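Local coordinates for protein acetone carboxylase alpha subunit (Xanthobacter autotrophicus Py2, PDB 5M45) that forms the alpha subunit of a six-chain, metal-binding enzyme assembly and belongs to the hydantoinase B/oxoprolinase family, at residues M359-Q362 with T363-S367; L632-E635 with P636-A640. All blocks are in the same frame, centred on the assembly; numbering follows the deposited sequence.

Contact 1: M359-Q362 with T363-S367; sequences MMTQ and TLIPS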
ATOM      1  N   MET A 359      31.479   1.775  -1.265  1.00 14.76           N
ATOM      2  CA  MET A 359      32.705   1.981  -0.503  1.00 15.74           C
ATOM      3  C   MET A 359      33.952   1.799  -1.369  1.00 15.67           C
ATOM      4  O   MET A 359      34.878   2.649  -1.307  1.00 15.19           O
ATOM      5  CB  MET A 359      32.780   1.071   0.725  1.00 17.71           C
ATOM      6  CG  MET A 359      34.098   1.238   1.461  1.00 19.32           C
ATOM      7  SD  MET A 359      34.660  -0.177   2.358  1.00 23.96           S
ATOM      8  CE  MET A 359      34.904  -1.370   1.081  1.00 23.86           C
ATOM      9  N   MET A 360      33.996   0.732  -2.165  1.00 15.47           N
ATOM     10  CA  MET A 360      35.096   0.536  -3.113  1.00 16.11           C
ATOM     11  C   MET A 360      35.350   1.741  -4.047  1.00 15.23           C
ATOM     12  O   MET A 360      36.501   2.104  -4.277  1.00 14.64           O
ATOM     13  CB  MET A 360      34.895  -0.714  -3.987  1.00 17.64           C
ATOM     14  CG  MET A 360      34.935  -2.052  -3.239  1.00 19.37           C
ATOM     15  SD  MET A 360      34.219  -3.436  -4.188  1.00 22.90           S
ATOM     16  CE  MET A 360      35.390  -3.643  -5.393  1.00 22.12           C
ATOM     17  N   THR A 361      34.281   2.345  -4.573  1.00 14.16           N
ATOM     18  CA  THR A 361      34.399   3.533  -5.437  1.00 13.92           C
ATOM     19  C   THR A 361      35.057   4.748  -4.752  1.00 13.65           C
ATOM     20  O   THR A 361      35.546   5.626  -5.460  1.00 13.89           O
ATOM     21  CB  THR A 361      33.052   4.023  -6.051  1.00 13.71           C
ATOM     22  OG1 THR A 361      32.249   4.702  -5.055  1.00 13.50           O
ATOM     23  CG2 THR A 361      32.278   2.876  -6.754  1.00 13.48           C
ATOM     24  N   GLN A 362      35.031   4.801  -3.423  1.00 13.30           N
ATOM     25  CA  GLN A 362      35.595   5.908  -2.655  1.00 13.45           C
ATOM     26  C   GLN A 362      37.064   5.711  -2.222  1.00 13.55           C
ATOM     27  O   GLN A 362      37.673   6.660  -1.682  1.00 13.38           O
ATOM     28  CB  GLN A 362      34.741   6.228  -1.415  1.00 13.30           C
ATOM     29  CG  GLN A 362      33.325   6.641  -1.777  1.00 13.17           C
ATOM     30  CD  GLN A 362      32.400   6.805  -0.600  1.00 13.16           C
ATOM     31  OE1 GLN A 362      32.811   7.030   0.550  1.00 13.21           O
ATOM     32  NE2 GLN A 362      31.105   6.700  -0.885  1.00 13.24           N
ATOM     33  N   THR A 363      37.626   4.521  -2.458  1.00 13.93           N
ATOM     34  CA  THR A 363      38.976   4.183  -1.968  1.00 14.41           C
ATOM     35  C   THR A 363      39.823   3.332  -2.962  1.00 14.99           C
ATOM     36  O   THR A 363      40.964   3.738  -3.321  1.00 15.82           O
ATOM     37  CB  THR A 363      38.908   3.566  -0.520  1.00 14.39           C
ATOM     38  OG1 THR A 363      40.232   3.341  -0.009  1.00 14.55           O
ATOM     39  CG2 THR A 363      38.104   2.229  -0.460  1.00 14.39           C
ATOM     40  N   LEU A 364      39.297   2.207  -3.452  1.00 15.18           N
ATOM     41  CA  LEU A 364      40.059   1.304  -4.346  1.00 15.41           C
ATOM     42  C   LEU A 364      40.020   1.723  -5.811  1.00 15.49           C
ATOM     43  O   LEU A 364      41.064   1.793  -6.460  1.00 15.56           O
ATOM     44  CB  LEU A 364      39.545  -0.149  -4.258  1.00 15.64           C
ATOM     45  CG  LEU A 364      40.061  -0.989  -3.088  1.00 15.74           C
ATOM     46  CD1 LEU A 364      39.290  -2.275  -2.997  1.00 15.91           C
ATOM     47  CD2 LEU A 364      41.537  -1.290  -3.229  1.00 15.82           C
ATOM     48  N   ILE A 365      38.824   2.020  -6.316  1.00 15.61           N
ATOM     49  CA  ILE A 365      38.611   2.275  -7.758  1.00 15.73           C
ATOM     50  C   ILE A 365      38.128   3.679  -8.212  1.00 15.96           C
ATOM     51  O   ILE A 365      37.575   3.790  -9.299  1.00 16.11           O
ATOM     52  CB  ILE A 365      37.670   1.186  -8.365  1.00 15.94           C
ATOM     53  CG1 ILE A 365      36.258   1.264  -7.770  1.00 15.60           C
ATOM     54  CG2 ILE A 365      38.263  -0.223  -8.205  1.00 16.12           C
ATOM     55  CD1 ILE A 365      35.279   0.314  -8.451  1.00 15.65           C
ATOM     56  N   PRO A 366      38.359   4.757  -7.434  1.00 16.12           N
ATOM     57  CA  PRO A 366      37.827   6.064  -7.911  1.00 16.63           C
ATOM     58  C   PRO A 366      38.317   6.542  -9.293  1.00 17.78           C
ATOM     59  O   PRO A 366      37.609   7.311  -9.953  1.00 17.51           O
ATOM     60  CB  PRO A 366      38.238   7.058  -6.813  1.00 16.46           C
ATOM     61  CG  PRO A 366      39.360   6.400  -6.076  1.00 16.17           C
ATOM     62  CD  PRO A 366      39.136   4.899  -6.191  1.00 15.95           C
ATOM     63  N   SER A 367      39.486   6.100  -9.733  1.00 18.84           N
ATOM     64  CA  SER A 367      39.959   6.477 -11.088  1.00 20.54           C
ATOM     65  C   SER A 367      39.909   5.335 -12.128  1.00 20.83           C
ATOM     66  O   SER A 367      40.481   5.470 -13.204  1.00 20.57           O
ATOM     67  CB  SER A 367      41.357   7.165 -11.021  1.00 21.96           C
ATOM     68  OG  SER A 367      42.268   6.282 -10.488  1.00 24.01           O
TER

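Contact 2: L632-E635 with P636-A640; sequences LDRE and PQAVA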
ATOM      1  N   LEU A 632      47.597  10.212  22.932  1.00 15.69           N
ATOM      2  CA  LEU A 632      48.795  10.731  23.609  1.00 16.44           C
ATOM      3  C   LEU A 632      49.921  11.176  22.650  1.00 16.73           C
ATOM      4  O   LEU A 632      50.877  11.845  23.069  1.00 16.55           O
ATOM      5  CB  LEU A 632      49.332   9.675  24.620  1.00 16.90           C
ATOM      6  CG  LEU A 632      49.619  10.215  26.018  1.00 17.53           C
ATOM      7  CD1 LEU A 632      48.328  10.612  26.707  1.00 17.62           C
ATOM      8  CD2 LEU A 632      50.307   9.126  26.821  1.00 17.83           C
ATOM      9  N   ASP A 633      49.816  10.788  21.376  1.00 17.18           N
ATOM     10  CA  ASP A 633      50.723  11.239  20.341  1.00 17.87           C
ATOM     11  C   ASP A 633      50.216  12.433  19.528  1.00 17.80           C
ATOM     12  O   ASP A 633      50.926  12.885  18.632  1.00 17.49           O
ATOM     13  CB  ASP A 633      51.090  10.078  19.426  1.00 18.54           C
ATOM     14  CG  ASP A 633      51.965   9.010  20.182  1.00 19.60           C
ATOM     15  OD1 ASP A 633      52.767   9.408  21.027  1.00 20.67           O
ATOM     16  OD2 ASP A 633      51.825   7.775  20.014  1.00 20.82           O
ATOM     17  N   ARG A 634      49.020  12.966  19.827  1.00 17.74           N
ATOM     18  CA  ARG A 634      48.524  14.118  19.085  1.00 17.84           C
ATOM     19  C   ARG A 634      49.417  15.331  19.350  1.00 18.79           C
ATOM     20  O   ARG A 634      49.889  15.508  20.460  1.00 18.66           O
ATOM     21  CB  ARG A 634      47.086  14.464  19.452  1.00 17.12           C
ATOM     22  CG  ARG A 634      46.474  15.628  18.649  1.00 16.74           C
ATOM     23  CD  ARG A 634      44.975  15.528  18.679  1.00 16.11           C
ATOM     24  NE  ARG A 634      44.207  16.557  17.994  1.00 15.97           N
ATOM     25  CZ  ARG A 634      44.062  16.651  16.654  1.00 15.67           C
ATOM     26  NH1 ARG A 634      44.725  15.843  15.833  1.00 15.62           N
ATOM     27  NH2 ARG A 634      43.285  17.602  16.126  1.00 15.55           N
ATOM     28  N   GLU A 635      49.634  16.142  18.322  1.00 20.24           N
ATOM     29  CA  GLU A 635      50.362  17.396  18.442  1.00 21.65           C
ATOM     30  C   GLU A 635      49.684  18.342  19.442  1.00 20.46           C
ATOM     31  O   GLU A 635      48.510  18.679  19.238  1.00 19.47           O
ATOM     32  CB  GLU A 635      50.515  18.032  17.047  1.00 24.58           C
ATOM     33  CG  GLU A 635      51.689  18.999  16.912  1.00 28.25           C
ATOM     34  CD  GLU A 635      53.113  18.323  17.065  1.00 32.10           C
ATOM     35  OE1 GLU A 635      53.870  18.694  18.051  1.00 35.84           O
ATOM     36  OE2 GLU A 635      53.495  17.429  16.201  1.00 35.45           O
ATOM     37  N   PRO A 636      50.376  18.748  20.535  1.00 19.74           N
ATOM     38  CA  PRO A 636      49.675  19.586  21.532  1.00 19.18           C
ATOM     39  C   PRO A 636      48.993  20.857  20.999  1.00 18.55           C
ATOM     40  O   PRO A 636      47.893  21.169  21.435  1.00 17.67           O
ATOM     41  CB  PRO A 636      50.734  19.899  22.571  1.00 19.77           C
ATOM     42  CG  PRO A 636      51.645  18.710  22.502  1.00 20.10           C
ATOM     43  CD  PRO A 636      51.708  18.341  21.024  1.00 19.89           C
ATOM     44  N   GLN A 637      49.612  21.542  20.038  1.00 18.29           N
ATOM     45  CA  GLN A 637      49.006  22.751  19.445  1.00 18.05           C
ATOM     46  C   GLN A 637      47.667  22.433  18.743  1.00 17.56           C
ATOM     47  O   GLN A 637      46.774  23.262  18.730  1.00 17.18           O
ATOM     48  CB  GLN A 637      49.997  23.459  18.495  1.00 18.26           C
ATOM     49  CG  GLN A 637      49.542  24.828  17.976  1.00 18.39           C
ATOM     50  CD  GLN A 637      49.257  25.797  19.116  1.00 18.52           C
ATOM     51  OE1 GLN A 637      50.088  26.005  20.011  1.00 18.71           O
ATOM     52  NE2 GLN A 637      48.069  26.363  19.128  1.00 18.49           N
ATOM     53  N   ALA A 638      47.528  21.233  18.184  1.00 17.13           N
ATOM     54  CA  ALA A 638      46.277  20.847  17.511  1.00 16.89           C
ATOM     55  C   ALA A 638      45.120  20.687  18.515  1.00 16.55           C
ATOM     56  O   ALA A 638      43.962  20.946  18.166  1.00 16.54           O
ATOM     57  CB  ALA A 638      46.462  19.562  16.682  1.00 16.64           C
ATOM     58  N   VAL A 639      45.441  20.275  19.748  1.00 16.67           N
ATOM     59  CA  VAL A 639      44.470  20.200  20.836  1.00 16.46           C
ATOM     60  C   VAL A 639      44.042  21.639  21.203  1.00 17.00           C
ATOM     61  O   VAL A 639      42.844  21.923  21.264  1.00 16.85           O
ATOM     62  CB  VAL A 639      44.983  19.400  22.060  1.00 16.36           C
ATOM     63  CG1 VAL A 639      43.940  19.369  23.175  1.00 16.40           C
ATOM     64  CG2 VAL A 639      45.352  17.971  21.669  1.00 16.09           C
ATOM     65  N   ALA A 640      44.989  22.554  21.410  1.00 17.44           N
ATOM     66  CA  ALA A 640      44.639  23.950  21.707  1.00 17.99           C
ATOM     67  C   ALA A 640      43.779  24.591  20.576  1.00 18.03           C
ATOM     68  O   ALA A 640      42.751  25.242  20.854  1.00 17.98           O
ATOM     69  CB  ALA A 640      45.891  24.777  21.952  1.00 18.51           C
TER
HETATM   70  O   HOH W   1      52.432  21.206  19.208  1.00 20.58           O

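Contact 1: M359-Q362 with T363-S367
The carbonyl oxygen of M360 takes three backbone N-H groups as the chain leaves helix 349-361. T363 N, at 3.2 Å from M360 O, comes from above the carbonyl plane, whereas L364 N, at 2.9 Å from M360 O, lies in that plane though its N-H is bent (132°). I365 N reaches M360 O at 3.1 Å along a nearly straight N-H (175°). This is a helix C-terminal end: the i+4 bond from L364 persists beside i+3 and i+5 bonds, and the last turn widens. Side chains close round it. T363 places OG1 opposite its backbone N (chi1 -175°), which brings CG2 to 3.4 Å from M359 O and lets OG1 bond to Y419 OH. P366, with no N-H to offer, sets CB 3.3 Å from T361 O. Beta-branched I365 lays CG1 3.7 Å from T361 CA.

M360 packs more loosely, its CG 4.4 Å from L364 CD1. Beyond the turn P366 packs on a polar side chain, and exposed S367 on an acidic one, of another protein's chain. Inside, where apolar residues suit, L275 of helix 257-282 meets M360, L364 and I365; W412 of helix 401-422 covers M359 and Q362, and A374 of helix 373-376 meets M360 and I365.

Contact 2: L632-E635 with P636-A640
E635 O accepts from two N-H groups of the first helical turn: A638 N at 2.9 Å from E635 O, above the carbonyl plane and through a bent N-H (132°), and V639 N at 3.5 Å from E635 O in a weak bond. E635 is thus the N-cap residue of helix 636-645. P636 suits the first position of that helix, where the lack of an N-H costs nothing and the ring favours helical backbone angles.

The side chain of E635 does not cap directly. Bent at chi2 (65°), it turns OE1 back toward the chain, where a water donates to OE1 at 3.1 Å and accepts from Q637 N at 3.0 Å. Q637 N, whose angle to E635 O is too poor for a hydrogen bond, is satisfied by this water instead.

R634 runs the other way, extended from CG to NE, along the start of the helix. The methyl of A638 sits over the centre of one guanidinium face, with CB 3.8 Å from R634 CZ; a small residue lets the flat group come this close. Nearer the backbone, R634 CD lies 3.9 Å from V639 CG2. NH1 forms a salt bridge with D470 and a hydrogen bond with K513 O, and NH2 a salt bridge with D642 of the same helix. V639 also packs on A653 and Y657 of helix 652-657, and P636 on R680 of helix 673-690.

The charge of the buried arginine is probably offset by D470 and D642, while E635, on the solvent side near a helix N-terminus, probably stays ionised.

In the fold
Contacts 1 and 2 sit at the two kinds of helix end: the chain leaves helix 349-361 in contact 1 and enters helix 636-645 in contact 2. They share no element, their centres lying about 31 Å apart with no touch between them. Contact 1 belongs to the interior, with every touching residue buried and its centre about 16 Å from the centre of the chain. Contact 2 lies twice as far out, its centre about 32 Å from that of the chain, and is only partly buried. The chemistry follows: in contact 1 one carbonyl gathers backbone N-H groups amid methionine, leucine and isoleucine, while contact 2 adds a water, an exposed carboxylate and a buried arginine whose charge is met by aspartates.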